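Local atomic coordinates of tyrosine specific protein phosphatase, putative (Trypanosoma brucei, PDB entry 3M4U), a protein that dephosphorylates the nucleolar protein NOPP44/46, probably as a tyrosine-specific phosphatase, and acts as a life cycle switch in the parasite. Residues L88-V93 / S223-H228; I84-P89 / K267-G272; V118-K123 / Q191-G196; N36-T41 / A56-I61; P198-P203 / M273-E278. All coordinates share one frame; numbering follows the deposited sequence.

Contact 1. Residues L88-V93 / S223-H228; sequences LPHTFV and SPILVH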
# COMPACT_ATOMS: atom_id res chain seq x y z
N LEU A 88 -11.04 10.19 5.05
CA LEU A 88 -11.83 9.03 5.46
C LEU A 88 -11.55 8.71 6.92
O LEU A 88 -10.70 9.35 7.54
CB LEU A 88 -11.47 7.82 4.59
CG LEU A 88 -11.30 8.09 3.09
CD1 LEU A 88 -10.13 7.28 2.57
CD2 LEU A 88 -12.58 7.79 2.29
N PRO A 89 -12.27 7.73 7.49
CA PRO A 89 -11.96 7.31 8.86
C PRO A 89 -10.47 7.06 9.03
O PRO A 89 -9.89 7.39 10.06
CB PRO A 89 -12.74 6.00 9.00
CG PRO A 89 -13.90 6.16 8.09
CD PRO A 89 -13.44 7.03 6.94
N HIS A 90 -9.84 6.48 8.00
CA HIS A 90 -8.41 6.19 8.04
C HIS A 90 -7.60 7.05 7.08
O HIS A 90 -8.06 7.43 6.00
CB HIS A 90 -8.16 4.72 7.72
CG HIS A 90 -8.85 3.78 8.65
ND1 HIS A 90 -8.52 3.67 9.98
CD2 HIS A 90 -9.84 2.88 8.44
CE1 HIS A 90 -9.28 2.75 10.55
NE2 HIS A 90 -10.09 2.26 9.63
N THR A 91 -6.37 7.36 7.49
CA THR A 91 -5.36 7.90 6.58
C THR A 91 -4.31 6.81 6.36
O THR A 91 -4.21 5.87 7.15
CB THR A 91 -4.73 9.23 7.11
OG1 THR A 91 -3.96 8.97 8.29
CG2 THR A 91 -5.81 10.24 7.44
N PHE A 92 -3.53 6.92 5.29
CA PHE A 92 -2.60 5.86 4.91
C PHE A 92 -1.21 6.38 4.64
O PHE A 92 -1.03 7.54 4.26
CB PHE A 92 -3.12 5.11 3.68
CG PHE A 92 -4.43 4.40 3.91
CD1 PHE A 92 -4.45 3.10 4.38
CD2 PHE A 92 -5.62 5.04 3.68
CE1 PHE A 92 -5.66 2.44 4.61
CE2 PHE A 92 -6.83 4.40 3.91
CZ PHE A 92 -6.85 3.09 4.37
N VAL A 93 -0.22 5.51 4.85
CA VAL A 93 1.12 5.75 4.34
C VAL A 93 1.41 4.73 3.25
O VAL A 93 1.32 3.51 3.48
CB VAL A 93 2.18 5.64 5.45
CG1 VAL A 93 3.56 5.91 4.89
CG2 VAL A 93 1.87 6.61 6.58
N SER A 223 -3.39 6.42 14.29
CA SER A 223 -2.23 6.62 13.44
C SER A 223 -2.56 6.14 12.03
O SER A 223 -3.48 5.34 11.84
CB SER A 223 -1.05 5.82 13.98
OG SER A 223 -0.97 5.92 15.39
N PRO A 224 -1.81 6.62 11.03
CA PRO A 224 -1.97 6.16 9.66
C PRO A 224 -1.82 4.67 9.62
O PRO A 224 -1.13 4.09 10.47
CB PRO A 224 -0.78 6.79 8.92
CG PRO A 224 -0.42 7.97 9.74
CD PRO A 224 -0.71 7.60 11.16
N ILE A 225 -2.48 4.04 8.66
CA ILE A 225 -2.25 2.64 8.37
C ILE A 225 -1.22 2.65 7.27
O ILE A 225 -1.41 3.32 6.26
CB ILE A 225 -3.53 1.94 7.88
CG1 ILE A 225 -4.53 1.81 9.04
CG2 ILE A 225 -3.19 0.56 7.27
CD1 ILE A 225 -5.90 1.29 8.64
N LEU A 226 -0.12 1.93 7.49
CA LEU A 226 0.93 1.87 6.49
C LEU A 226 0.75 0.70 5.54
O LEU A 226 0.70 -0.46 5.97
CB LEU A 226 2.31 1.84 7.11
CG LEU A 226 3.47 1.83 6.11
CD1 LEU A 226 4.68 2.51 6.70
CD2 LEU A 226 3.81 0.41 5.64
N VAL A 227 0.70 1.02 4.26
CA VAL A 227 0.58 0.01 3.21
C VAL A 227 1.78 0.14 2.29
O VAL A 227 2.13 1.24 1.86
CB VAL A 227 -0.72 0.24 2.38
CG1 VAL A 227 -0.82 -0.76 1.22
CG2 VAL A 227 -1.96 0.19 3.28
N HIS A 228 2.41 -0.98 1.99
CA HIS A 228 3.49 -0.97 1.03
C HIS A 228 3.44 -2.21 0.19
O HIS A 228 2.73 -3.17 0.50
CB HIS A 228 4.87 -0.82 1.69
CG HIS A 228 5.39 -2.05 2.38
ND1 HIS A 228 6.14 -3.01 1.73
CD2 HIS A 228 5.30 -2.45 3.68
CE1 HIS A 228 6.48 -3.95 2.60
NE2 HIS A 228 5.99 -3.64 3.78
O HOH W 1 -5.81 6.04 10.08
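Ile225 meets Phe92 on one face of the central sheet, and His90 in the loop before that strand. Its CB sits 3.8 Å from Phe92 CD1, and CG2 follows the same CD1-CE1 side of that ring, both side chains pointing the same way. CG1 is anti to the carbonyl carbon (chi1 -70°) and the chain stays extended, carrying CD1 over the His90 ring at 3.9 Å from its centroid, a CH-pi contact; Pro89 CB lies over the opposite face. On the other side of the sheet, Val93 CG2 packs 3.5 Å from Pro224 CB. The backbones pair in parallel: Ile225 N to Thr91 O (2.9 Å), Val93 N to Ile225 O (2.9 Å), Val227 N to Val93 O (2.7 Å). A water extends the pairing, accepting from Thr91 N and donating to Ser223 O. Backbone bonds thus carry the pairing, while side chains meet mainly through carbon, the His90 ring apart, where strand 225-228 leads into the HCX5R signature loop beginning at His228.

Contact 2. Residues I84-P89 / K267-G272; sequences IDLDLP and KQKRFG
The turn between antiparallel strands 81-84 and 92-95 receives Lys269 from the last turn of helix 258-269, so that the side chain lies along the backbone of Ile84 and Asp85. Its CB rests 3.7 Å from Ile84 CD1. From there the chain runs extended, taking CD to 4.1 Å from Ile84 CA, and CE arrives 3.7 Å from Leu86 CD2. A bend at the last torsion (chi4 -74°) then turns NZ to Asp85 O, a weak hydrogen bond of 3.2 Å. Water gives the ammonium a second partner, accepting from Lys269 NZ at 3.0 Å and also from Asp85 N.

The carboxylate of Asp85 is used differently. Its OD1 accepts from Asp87 N at 3.1 Å, forming an Asx turn in which the donor stands 44° out of the carboxylate plane. Arg270, the first residue to leave the helical conformation, touches Ile84 CD1 through its CB, but its guanidinium goes elsewhere, NE to Gly232 O and NH2 to Ala231 O in the signature loop.

Asp85 OD2 remains 6.3 Å from Lys269 NZ, too far for a salt bridge. Within the contact NZ has a weak bond to Asp85 O and a water, while Ile84 and Leu86 pack against its aliphatic chain; the carboxylate probably adds no more than a long-range attraction.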
# COMPACT_ATOMS: atom_id res chain seq x y z
N ILE A 84 -1.24 9.54 2.53
CA ILE A 84 -2.42 9.54 1.67
C ILE A 84 -3.67 9.77 2.51
O ILE A 84 -4.26 8.84 3.07
CB ILE A 84 -2.57 8.21 0.90
CG1 ILE A 84 -1.25 7.82 0.21
CG2 ILE A 84 -3.71 8.30 -0.10
CD1 ILE A 84 -0.64 8.92 -0.59
N ASP A 85 -4.09 11.03 2.57
CA ASP A 85 -5.25 11.42 3.35
C ASP A 85 -6.35 11.81 2.38
O ASP A 85 -6.21 12.78 1.63
CB ASP A 85 -4.88 12.60 4.25
CG ASP A 85 -6.02 13.04 5.13
OD1 ASP A 85 -7.07 12.37 5.15
OD2 ASP A 85 -5.86 14.07 5.83
N LEU A 86 -7.44 11.05 2.36
CA LEU A 86 -8.55 11.29 1.44
C LEU A 86 -9.83 11.55 2.24
O LEU A 86 -10.94 11.18 1.83
CB LEU A 86 -8.73 10.10 0.48
CG LEU A 86 -7.52 9.62 -0.35
CD1 LEU A 86 -7.72 8.18 -0.82
CD2 LEU A 86 -7.20 10.52 -1.52
N ASP A 87 -9.64 12.19 3.38
CA ASP A 87 -10.71 12.47 4.33
C ASP A 87 -11.62 11.28 4.58
O ASP A 87 -12.83 11.36 4.37
CB ASP A 87 -11.54 13.69 3.91
CG ASP A 87 -12.42 14.21 5.05
OD1 ASP A 87 -11.98 14.12 6.23
OD2 ASP A 87 -13.54 14.69 4.78
N LEU A 88 -11.04 10.19 5.05
CA LEU A 88 -11.83 9.03 5.46
C LEU A 88 -11.55 8.71 6.92
O LEU A 88 -10.70 9.35 7.54
CB LEU A 88 -11.47 7.82 4.59
CG LEU A 88 -11.30 8.09 3.09
CD1 LEU A 88 -10.13 7.28 2.57
CD2 LEU A 88 -12.58 7.79 2.29
N PRO A 89 -12.27 7.73 7.49
CA PRO A 89 -11.96 7.31 8.86
C PRO A 89 -10.47 7.06 9.03
O PRO A 89 -9.89 7.39 10.06
CB PRO A 89 -12.74 6.00 9.00
CG PRO A 89 -13.90 6.16 8.09
CD PRO A 89 -13.44 7.03 6.94
N LYS A 267 -2.80 9.81 -7.23
CA LYS A 267 -1.66 10.08 -8.10
C LYS A 267 -1.03 11.45 -7.80
O LYS A 267 0.17 11.65 -7.97
CB LYS A 267 -2.07 9.98 -9.56
CG LYS A 267 -2.33 8.56 -10.01
CD LYS A 267 -2.72 8.48 -11.46
CE LYS A 267 -2.60 7.06 -12.00
NZ LYS A 267 -1.21 6.57 -11.94
N GLN A 268 -1.86 12.37 -7.33
CA GLN A 268 -1.41 13.71 -6.96
C GLN A 268 -0.55 13.66 -5.69
O GLN A 268 0.37 14.48 -5.51
CB GLN A 268 -2.62 14.62 -6.75
CG GLN A 268 -2.30 16.10 -6.82
CD GLN A 268 -1.99 16.71 -5.46
OE1 GLN A 268 -2.43 16.21 -4.43
NE2 GLN A 268 -1.23 17.81 -5.46
N LYS A 269 -0.84 12.72 -4.80
CA LYS A 269 -0.16 12.64 -3.52
C LYS A 269 1.12 11.80 -3.56
O LYS A 269 2.04 12.01 -2.77
CB LYS A 269 -1.11 12.09 -2.46
CG LYS A 269 -2.37 12.90 -2.30
CD LYS A 269 -3.26 12.28 -1.25
CE LYS A 269 -4.53 13.08 -1.05
NZ LYS A 269 -4.27 14.34 -0.31
N ARG A 270 1.16 10.85 -4.48
CA ARG A 270 2.30 9.98 -4.64
C ARG A 270 2.34 9.53 -6.10
O ARG A 270 1.53 8.70 -6.53
CB ARG A 270 2.24 8.78 -3.67
CG ARG A 270 3.44 7.83 -3.76
CD ARG A 270 3.49 6.78 -2.62
NE ARG A 270 4.46 5.72 -2.92
CZ ARG A 270 5.78 5.80 -2.73
NH1 ARG A 270 6.32 6.91 -2.23
NH2 ARG A 270 6.56 4.77 -3.05
N PHE A 271 3.27 10.09 -6.86
CA PHE A 271 3.39 9.80 -8.29
C PHE A 271 3.36 8.30 -8.61
O PHE A 271 4.22 7.55 -8.15
CB PHE A 271 4.67 10.43 -8.88
CG PHE A 271 4.78 10.28 -10.38
CD1 PHE A 271 4.16 11.19 -11.22
CD2 PHE A 271 5.49 9.24 -10.94
CE1 PHE A 271 4.25 11.05 -12.60
CE2 PHE A 271 5.58 9.10 -12.32
CZ PHE A 271 4.96 10.00 -13.15
N GLY A 272 2.37 7.88 -9.40
CA GLY A 272 2.33 6.52 -9.92
C GLY A 272 1.28 5.61 -9.30
O GLY A 272 1.03 4.51 -9.79
O HOH W 2 -2.38 13.29 1.70

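Contact 3. Residues V118-K123 / Q191-G196; sequences VVMLTK and QVQYVG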
# COMPACT_ATOMS: atom_id res chain seq x y z
N VAL A 118 0.40 -2.49 9.61
CA VAL A 118 1.19 -2.46 8.38
C VAL A 118 0.70 -3.53 7.42
O VAL A 118 0.66 -4.70 7.78
CB VAL A 118 2.66 -2.77 8.65
CG1 VAL A 118 3.34 -3.23 7.36
CG2 VAL A 118 3.34 -1.55 9.26
N VAL A 119 0.34 -3.13 6.20
CA VAL A 119 -0.09 -4.09 5.17
C VAL A 119 0.95 -4.20 4.05
O VAL A 119 1.38 -3.18 3.49
CB VAL A 119 -1.49 -3.73 4.59
CG1 VAL A 119 -2.00 -4.83 3.65
CG2 VAL A 119 -2.51 -3.50 5.72
N MET A 120 1.37 -5.43 3.76
CA MET A 120 2.41 -5.72 2.76
C MET A 120 1.83 -6.55 1.62
O MET A 120 1.36 -7.68 1.83
CB MET A 120 3.57 -6.48 3.42
CG MET A 120 4.67 -6.99 2.47
SD MET A 120 6.06 -7.68 3.40
CE MET A 120 7.25 -8.10 2.12
N LEU A 121 1.87 -5.99 0.40
CA LEU A 121 1.18 -6.59 -0.74
C LEU A 121 2.12 -7.34 -1.66
O LEU A 121 1.79 -7.64 -2.82
CB LEU A 121 0.41 -5.52 -1.52
CG LEU A 121 -0.54 -4.75 -0.61
CD1 LEU A 121 -1.12 -3.53 -1.31
CD2 LEU A 121 -1.64 -5.68 -0.10
N THR A 122 3.28 -7.67 -1.12
CA THR A 122 4.27 -8.36 -1.93
C THR A 122 4.96 -9.52 -1.23
O THR A 122 5.01 -9.57 0.01
CB THR A 122 5.37 -7.38 -2.42
OG1 THR A 122 6.21 -8.04 -3.37
CG2 THR A 122 6.21 -6.87 -1.22
N LYS A 123 5.48 -10.44 -2.03
CA LYS A 123 6.43 -11.43 -1.56
C LYS A 123 7.83 -10.82 -1.50
O LYS A 123 8.09 -9.79 -2.13
CB LYS A 123 6.43 -12.63 -2.51
CG LYS A 123 5.04 -13.23 -2.66
CD LYS A 123 5.11 -14.72 -2.91
CE LYS A 123 5.52 -15.02 -4.33
NZ LYS A 123 5.28 -16.45 -4.66
N GLN A 191 1.66 -6.70 11.35
CA GLN A 191 1.76 -6.70 9.90
C GLN A 191 0.88 -7.78 9.31
O GLN A 191 0.78 -8.88 9.84
CB GLN A 191 3.20 -6.81 9.37
CG GLN A 191 3.67 -8.24 9.21
CD GLN A 191 4.39 -8.54 7.90
OE1 GLN A 191 4.66 -7.67 7.06
NE2 GLN A 191 4.74 -9.80 7.73
N VAL A 192 0.24 -7.43 8.20
CA VAL A 192 -0.51 -8.40 7.43
C VAL A 192 0.09 -8.48 6.02
O VAL A 192 0.13 -7.47 5.30
CB VAL A 192 -2.01 -7.99 7.39
CG1 VAL A 192 -2.82 -8.91 6.49
CG2 VAL A 192 -2.58 -7.99 8.80
N GLN A 193 0.57 -9.66 5.63
CA GLN A 193 1.18 -9.84 4.32
C GLN A 193 0.32 -10.70 3.43
O GLN A 193 -0.09 -11.82 3.81
CB GLN A 193 2.57 -10.46 4.44
CG GLN A 193 3.34 -10.51 3.13
CD GLN A 193 4.49 -11.50 3.15
OE1 GLN A 193 4.69 -12.21 4.15
NE2 GLN A 193 5.25 -11.58 2.05
N TYR A 194 0.04 -10.18 2.24
CA TYR A 194 -0.70 -10.92 1.23
C TYR A 194 0.24 -11.27 0.11
O TYR A 194 0.89 -10.38 -0.47
CB TYR A 194 -1.85 -10.07 0.69
CG TYR A 194 -2.60 -10.71 -0.46
CD1 TYR A 194 -2.93 -12.07 -0.44
CD2 TYR A 194 -3.00 -9.96 -1.56
CE1 TYR A 194 -3.61 -12.66 -1.49
CE2 TYR A 194 -3.70 -10.53 -2.61
CZ TYR A 194 -4.01 -11.88 -2.58
OH TYR A 194 -4.70 -12.44 -3.64
N VAL A 195 0.31 -12.57 -0.20
CA VAL A 195 1.27 -13.08 -1.17
C VAL A 195 0.64 -13.61 -2.47
O VAL A 195 1.32 -14.20 -3.32
CB VAL A 195 2.19 -14.16 -0.55
CG1 VAL A 195 2.89 -13.61 0.69
CG2 VAL A 195 1.40 -15.43 -0.19
N GLY A 196 -0.66 -13.38 -2.64
CA GLY A 196 -1.35 -13.81 -3.85
C GLY A 196 -1.56 -12.64 -4.79
O GLY A 196 -2.51 -12.63 -5.57
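Val118, Met120, Val192 and Tyr194 exchange backbone hydrogen bonds in parallel register: Val192 N to Val118 O and Met120 N to Val192 O, both 2.8 Å, and Tyr194 N to Met120 O, 2.9 Å. Past the end of strand 117-120, Gln193 NE2 donates to Thr122 O at 2.9 Å and 164°, with the oxygen near the amide plane. Gln193 OE1, in turn, accepts from Arg175. This is an inner pair of the tyrosine phosphatase sheet: strand 225-228 flanks 117-120 on its far edge, and Leu121, Val192 and Tyr194 pack on helix 206-217. On the opposite face Met120, with CG anti to its backbone N (chi1 173°), and the aliphatic part of Gln193 lie alongside, CG to CG 3.8 Å. Nearer the surface Lys123 crosses Val195 at about a right angle, its CG 3.7 Å from Val195 CB. Thr122 OG1 donates to Lys123 O, 2.9 Å away, and the Thr122 side chain is about 5 Å from a bound phosphate ion.

Contact 4. Residues N36-T41 / A56-I61; sequences NINFTT and ANEETI
Glu58 crosses Thr41 at about a right angle and presents both carboxylate oxygens to the first turn of helix 40-44. OE2 takes the backbone N of Thr41 at 2.8 Å, nearly straight and on the syn side; OE1 uses its syn lone pair for Thr41 OG1 at 2.9 Å. The chain gets there with CG anti to its own backbone N, and a bend at chi2 (68°) turns the carboxylate toward Thr41 N and OG1 at the helix start, where the amide dipoles would probably steady its negative charge. On the backbone, Glu58 N donates to Asn38 O at 3.0 Å.

The Asn38 amide lies obliquely over the Glu58 chain, its plane only 23° from that of the carboxylate, with ND2 3.4 Å from Glu58 CG. Phe39, at the N-cap position, turns its ring edge to the other segment: CD1 comes 3.3 Å from Ala56 O and CE1 3.6 Å from Asn57 OD1, with ring and Asn57 amide almost perpendicular. Ile37 CG2 lies over one face of that ring. Ile61 CD1 packs 3.8 Å from Thr41 CB.

The two segments bracket the part of the chain that carries the KNRY motif of the phosphotyrosine recognition loop. Asn57 OD1 goes on to accept from Phe271 N beyond helix 258-269, while the backbone of Thr60 pairs with Leu83 of strand 81-84.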
# COMPACT_ATOMS: atom_id res chain seq x y z
N ASN A 36 8.18 17.50 -13.44
CA ASN A 36 7.72 18.76 -12.84
C ASN A 36 7.40 18.67 -11.35
O ASN A 36 6.73 19.54 -10.80
CB ASN A 36 6.49 19.27 -13.58
CG ASN A 36 6.60 20.73 -13.92
OD1 ASN A 36 6.16 21.60 -13.15
ND2 ASN A 36 7.20 21.03 -15.06
N ILE A 37 7.88 17.63 -10.70
CA ILE A 37 7.57 17.45 -9.28
C ILE A 37 8.81 17.60 -8.41
O ILE A 37 9.91 17.19 -8.79
CB ILE A 37 6.88 16.08 -9.02
CG1 ILE A 37 5.56 15.99 -9.78
CG2 ILE A 37 6.66 15.88 -7.52
CD1 ILE A 37 4.88 14.64 -9.70
N ASN A 38 8.64 18.21 -7.24
CA ASN A 38 9.73 18.26 -6.27
C ASN A 38 9.97 16.90 -5.59
O ASN A 38 9.14 16.40 -4.82
CB ASN A 38 9.48 19.34 -5.22
CG ASN A 38 10.63 19.45 -4.24
OD1 ASN A 38 11.64 18.76 -4.37
ND2 ASN A 38 10.49 20.33 -3.24
N PHE A 39 11.13 16.33 -5.88
CA PHE A 39 11.54 15.05 -5.31
C PHE A 39 12.81 15.19 -4.49
O PHE A 39 13.67 14.30 -4.52
CB PHE A 39 11.79 14.04 -6.43
CG PHE A 39 10.54 13.48 -7.06
CD1 PHE A 39 9.55 12.92 -6.28
CD2 PHE A 39 10.39 13.48 -8.44
CE1 PHE A 39 8.40 12.38 -6.86
CE2 PHE A 39 9.25 12.93 -9.03
CZ PHE A 39 8.25 12.38 -8.23
N THR A 40 12.92 16.29 -3.73
CA THR A 40 14.23 16.69 -3.19
C THR A 40 14.78 15.73 -2.13
O THR A 40 15.87 15.18 -2.29
CB THR A 40 14.22 18.15 -2.68
OG1 THR A 40 14.11 19.03 -3.80
CG2 THR A 40 15.50 18.49 -1.92
N THR A 41 14.03 15.53 -1.06
CA THR A 41 14.43 14.63 0.01
C THR A 41 14.61 13.20 -0.51
O THR A 41 15.56 12.50 -0.14
CB THR A 41 13.41 14.64 1.13
OG1 THR A 41 13.29 15.98 1.63
CG2 THR A 41 13.81 13.68 2.26
N ALA A 56 9.47 9.67 -3.75
CA ALA A 56 8.37 10.18 -2.93
C ALA A 56 8.16 11.68 -3.11
O ALA A 56 9.10 12.46 -3.01
CB ALA A 56 8.62 9.84 -1.44
N ASN A 57 6.92 12.09 -3.38
CA ASN A 57 6.61 13.50 -3.54
C ASN A 57 6.96 14.27 -2.27
O ASN A 57 6.69 13.81 -1.16
CB ASN A 57 5.14 13.71 -3.90
CG ASN A 57 4.75 13.05 -5.21
OD1 ASN A 57 5.08 11.89 -5.46
ND2 ASN A 57 4.01 13.79 -6.05
N GLU A 58 7.56 15.44 -2.44
CA GLU A 58 8.04 16.24 -1.32
C GLU A 58 6.88 16.75 -0.47
O GLU A 58 6.90 16.68 0.76
CB GLU A 58 8.88 17.42 -1.85
CG GLU A 58 9.61 18.22 -0.77
CD GLU A 58 10.73 17.44 -0.08
OE1 GLU A 58 10.93 17.66 1.14
OE2 GLU A 58 11.42 16.62 -0.74
N GLU A 59 5.84 17.22 -1.15
CA GLU A 59 4.72 17.89 -0.51
C GLU A 59 3.94 17.01 0.46
O GLU A 59 3.30 17.52 1.38
CB GLU A 59 3.78 18.41 -1.61
CG GLU A 59 2.56 19.19 -1.13
CD GLU A 59 1.62 19.56 -2.29
OE1 GLU A 59 0.71 18.76 -2.60
OE2 GLU A 59 1.82 20.64 -2.89
N THR A 60 4.01 15.69 0.26
CA THR A 60 3.22 14.74 1.04
C THR A 60 4.12 13.68 1.64
O THR A 60 3.64 12.70 2.20
CB THR A 60 2.19 13.99 0.18
OG1 THR A 60 2.82 13.53 -1.02
CG2 THR A 60 1.02 14.91 -0.18
N ILE A 61 5.42 13.87 1.50
CA ILE A 61 6.38 12.90 1.99
C ILE A 61 6.13 12.51 3.45
O ILE A 61 5.74 13.35 4.29
CB ILE A 61 7.82 13.41 1.84
CG1 ILE A 61 8.80 12.24 1.77
CG2 ILE A 61 8.16 14.39 2.96
CD1 ILE A 61 10.21 12.63 1.39

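Contact 5. Residues P198-P203 / M273-E278; sequences PDHGVP and MVQRLE
The His200 ring and the Arg276 guanidinium lie only 15° from parallel, but it is His200 CB that sits over the guanidinium face, 3.5 Å above the plane and toward its rim, with Arg276 NH2 3.7 Å from His200 CG. One face of the His200 ring carries Asp199 OD1, 3.7 Å above its centre. The Gln275 amide is turned 20° from the same ring, and its NE2 comes to 3.3 Å from His200 ND1.

By sequence these segments are the WPD loop and the Q-loop of a classical tyrosine phosphatase, two of the elements that surround the active site in this family. Pro198 to Gly201 form a type II turn, closed by Gly201 N to Pro198 O; His200, at the tip of the turn, has a positive phi (64°), and the turn sets its side chain over Arg276. Asp199, the aspartate of the WPD motif, forms a salt bridge with Lys131 through OD2, and its side chain is about 4 Å from a bound phosphate ion.

No clear hydrogen bond joins the two segments directly, and their touch, mostly van der Waals, lies at the surface. Gln279 bridges them, its NE2 donating to Gly201 O while its OE1 accepts from Gln275 N. Farther along, Val202 CG1 rests 3.5 Å from Glu278 O.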
# COMPACT_ATOMS: atom_id res chain seq x y z
N PRO A 198 0.72 -10.52 -7.50
CA PRO A 198 1.97 -10.34 -8.25
C PRO A 198 2.17 -8.89 -8.65
O PRO A 198 1.21 -8.20 -8.99
CB PRO A 198 1.74 -11.16 -9.53
CG PRO A 198 0.42 -11.84 -9.36
CD PRO A 198 -0.34 -11.11 -8.33
N ASP A 199 3.42 -8.47 -8.63
CA ASP A 199 3.81 -7.13 -9.03
C ASP A 199 3.25 -6.82 -10.41
O ASP A 199 3.23 -7.69 -11.28
CB ASP A 199 5.34 -7.04 -9.05
CG ASP A 199 5.85 -5.62 -8.90
OD1 ASP A 199 5.03 -4.70 -8.75
OD2 ASP A 199 7.08 -5.45 -8.92
N HIS A 200 2.79 -5.59 -10.60
CA HIS A 200 2.17 -5.15 -11.84
C HIS A 200 0.87 -5.88 -12.17
O HIS A 200 0.30 -5.66 -13.23
CB HIS A 200 3.15 -5.27 -13.01
CG HIS A 200 4.53 -4.80 -12.68
ND1 HIS A 200 4.83 -3.48 -12.45
CD2 HIS A 200 5.69 -5.49 -12.54
CE1 HIS A 200 6.12 -3.37 -12.18
NE2 HIS A 200 6.67 -4.57 -12.22
N GLY A 201 0.41 -6.73 -11.26
CA GLY A 201 -0.76 -7.56 -11.51
C GLY A 201 -1.96 -7.30 -10.61
O GLY A 201 -2.06 -6.23 -9.98
N VAL A 202 -2.86 -8.28 -10.55
CA VAL A 202 -4.12 -8.17 -9.81
C VAL A 202 -4.25 -9.30 -8.79
O VAL A 202 -3.65 -10.37 -8.96
CB VAL A 202 -5.33 -8.24 -10.78
CG1 VAL A 202 -5.50 -6.94 -11.56
CG2 VAL A 202 -5.18 -9.42 -11.73
N PRO A 203 -5.04 -9.07 -7.72
CA PRO A 203 -5.26 -10.08 -6.69
C PRO A 203 -5.73 -11.40 -7.29
O PRO A 203 -6.53 -11.38 -8.23
CB PRO A 203 -6.37 -9.46 -5.83
CG PRO A 203 -6.18 -7.99 -6.00
CD PRO A 203 -5.79 -7.83 -7.44
N MET A 273 0.67 6.05 -8.21
CA MET A 273 -0.35 5.24 -7.54
C MET A 273 -1.29 4.59 -8.55
O MET A 273 -1.97 5.29 -9.31
CB MET A 273 -1.12 6.07 -6.52
CG MET A 273 -0.25 6.53 -5.36
SD MET A 273 0.22 5.16 -4.26
CE MET A 273 -1.16 5.21 -3.08
N VAL A 274 -1.32 3.26 -8.56
CA VAL A 274 -2.06 2.46 -9.55
C VAL A 274 -1.34 2.45 -10.91
O VAL A 274 -1.41 3.42 -11.66
CB VAL A 274 -3.52 2.92 -9.75
CG1 VAL A 274 -4.26 1.86 -10.54
CG2 VAL A 274 -4.19 3.14 -8.40
N GLN A 275 -0.66 1.34 -11.20
CA GLN A 275 0.29 1.31 -12.32
C GLN A 275 -0.30 0.81 -13.62
O GLN A 275 0.18 1.18 -14.68
CB GLN A 275 1.50 0.44 -11.98
CG GLN A 275 2.64 1.16 -11.30
CD GLN A 275 3.78 0.23 -10.94
OE1 GLN A 275 4.95 0.64 -10.88
NE2 GLN A 275 3.46 -1.04 -10.69
N ARG A 276 -1.31 -0.04 -13.54
CA ARG A 276 -1.82 -0.71 -14.72
C ARG A 276 -3.31 -0.56 -14.86
O ARG A 276 -4.05 -0.45 -13.87
CB ARG A 276 -1.47 -2.20 -14.70
CG ARG A 276 0.02 -2.51 -14.64
CD ARG A 276 0.71 -2.26 -15.96
NE ARG A 276 1.81 -3.20 -16.20
CZ ARG A 276 3.09 -2.93 -15.93
NH1 ARG A 276 3.43 -1.74 -15.41
NH2 ARG A 276 4.03 -3.85 -16.18
N LEU A 277 -3.76 -0.56 -16.11
CA LEU A 277 -5.17 -0.51 -16.44
C LEU A 277 -5.90 -1.58 -15.64
O LEU A 277 -6.91 -1.31 -14.99
CB LEU A 277 -5.38 -0.75 -17.94
CG LEU A 277 -6.84 -0.90 -18.37
CD1 LEU A 277 -7.64 0.31 -17.95
CD2 LEU A 277 -6.96 -1.12 -19.89
N GLU A 278 -5.35 -2.79 -15.68
CA GLU A 278 -5.90 -3.93 -14.95
C GLU A 278 -6.10 -3.66 -13.45
O GLU A 278 -7.09 -4.10 -12.86
CB GLU A 278 -5.00 -5.16 -15.15
CG GLU A 278 -5.05 -5.72 -16.57
CD GLU A 278 -4.13 -4.98 -17.57
OE1 GLU A 278 -3.34 -4.08 -17.19
OE2 GLU A 278 -4.19 -5.33 -18.77

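Contacts 1 and 3 belong to one sheet, their centres 15 Å apart: Leu226 O meets Val119 N at 2.7 Å and His228 N meets Val119 O at 2.9 Å. Through Ile84 of strand 81-84, contact 2 touches the same sheet, Ile84 N lying 2.7 Å from Phe92 O. It also links to contact 4 through Phe271 N and Asn57 OD1 (2.9 Å) and to contact 5 through Lys267 NZ and Val274 O (3.2 Å). A phosphate ion, probably the same one, lies about 5 Å from the Thr122 side chain and about 4 Å from that of Asp199; probably from the crystallisation liquor, it may still mark the substrate pocket. Contact 4, centred about 26 Å from contact 3, is more peripheral.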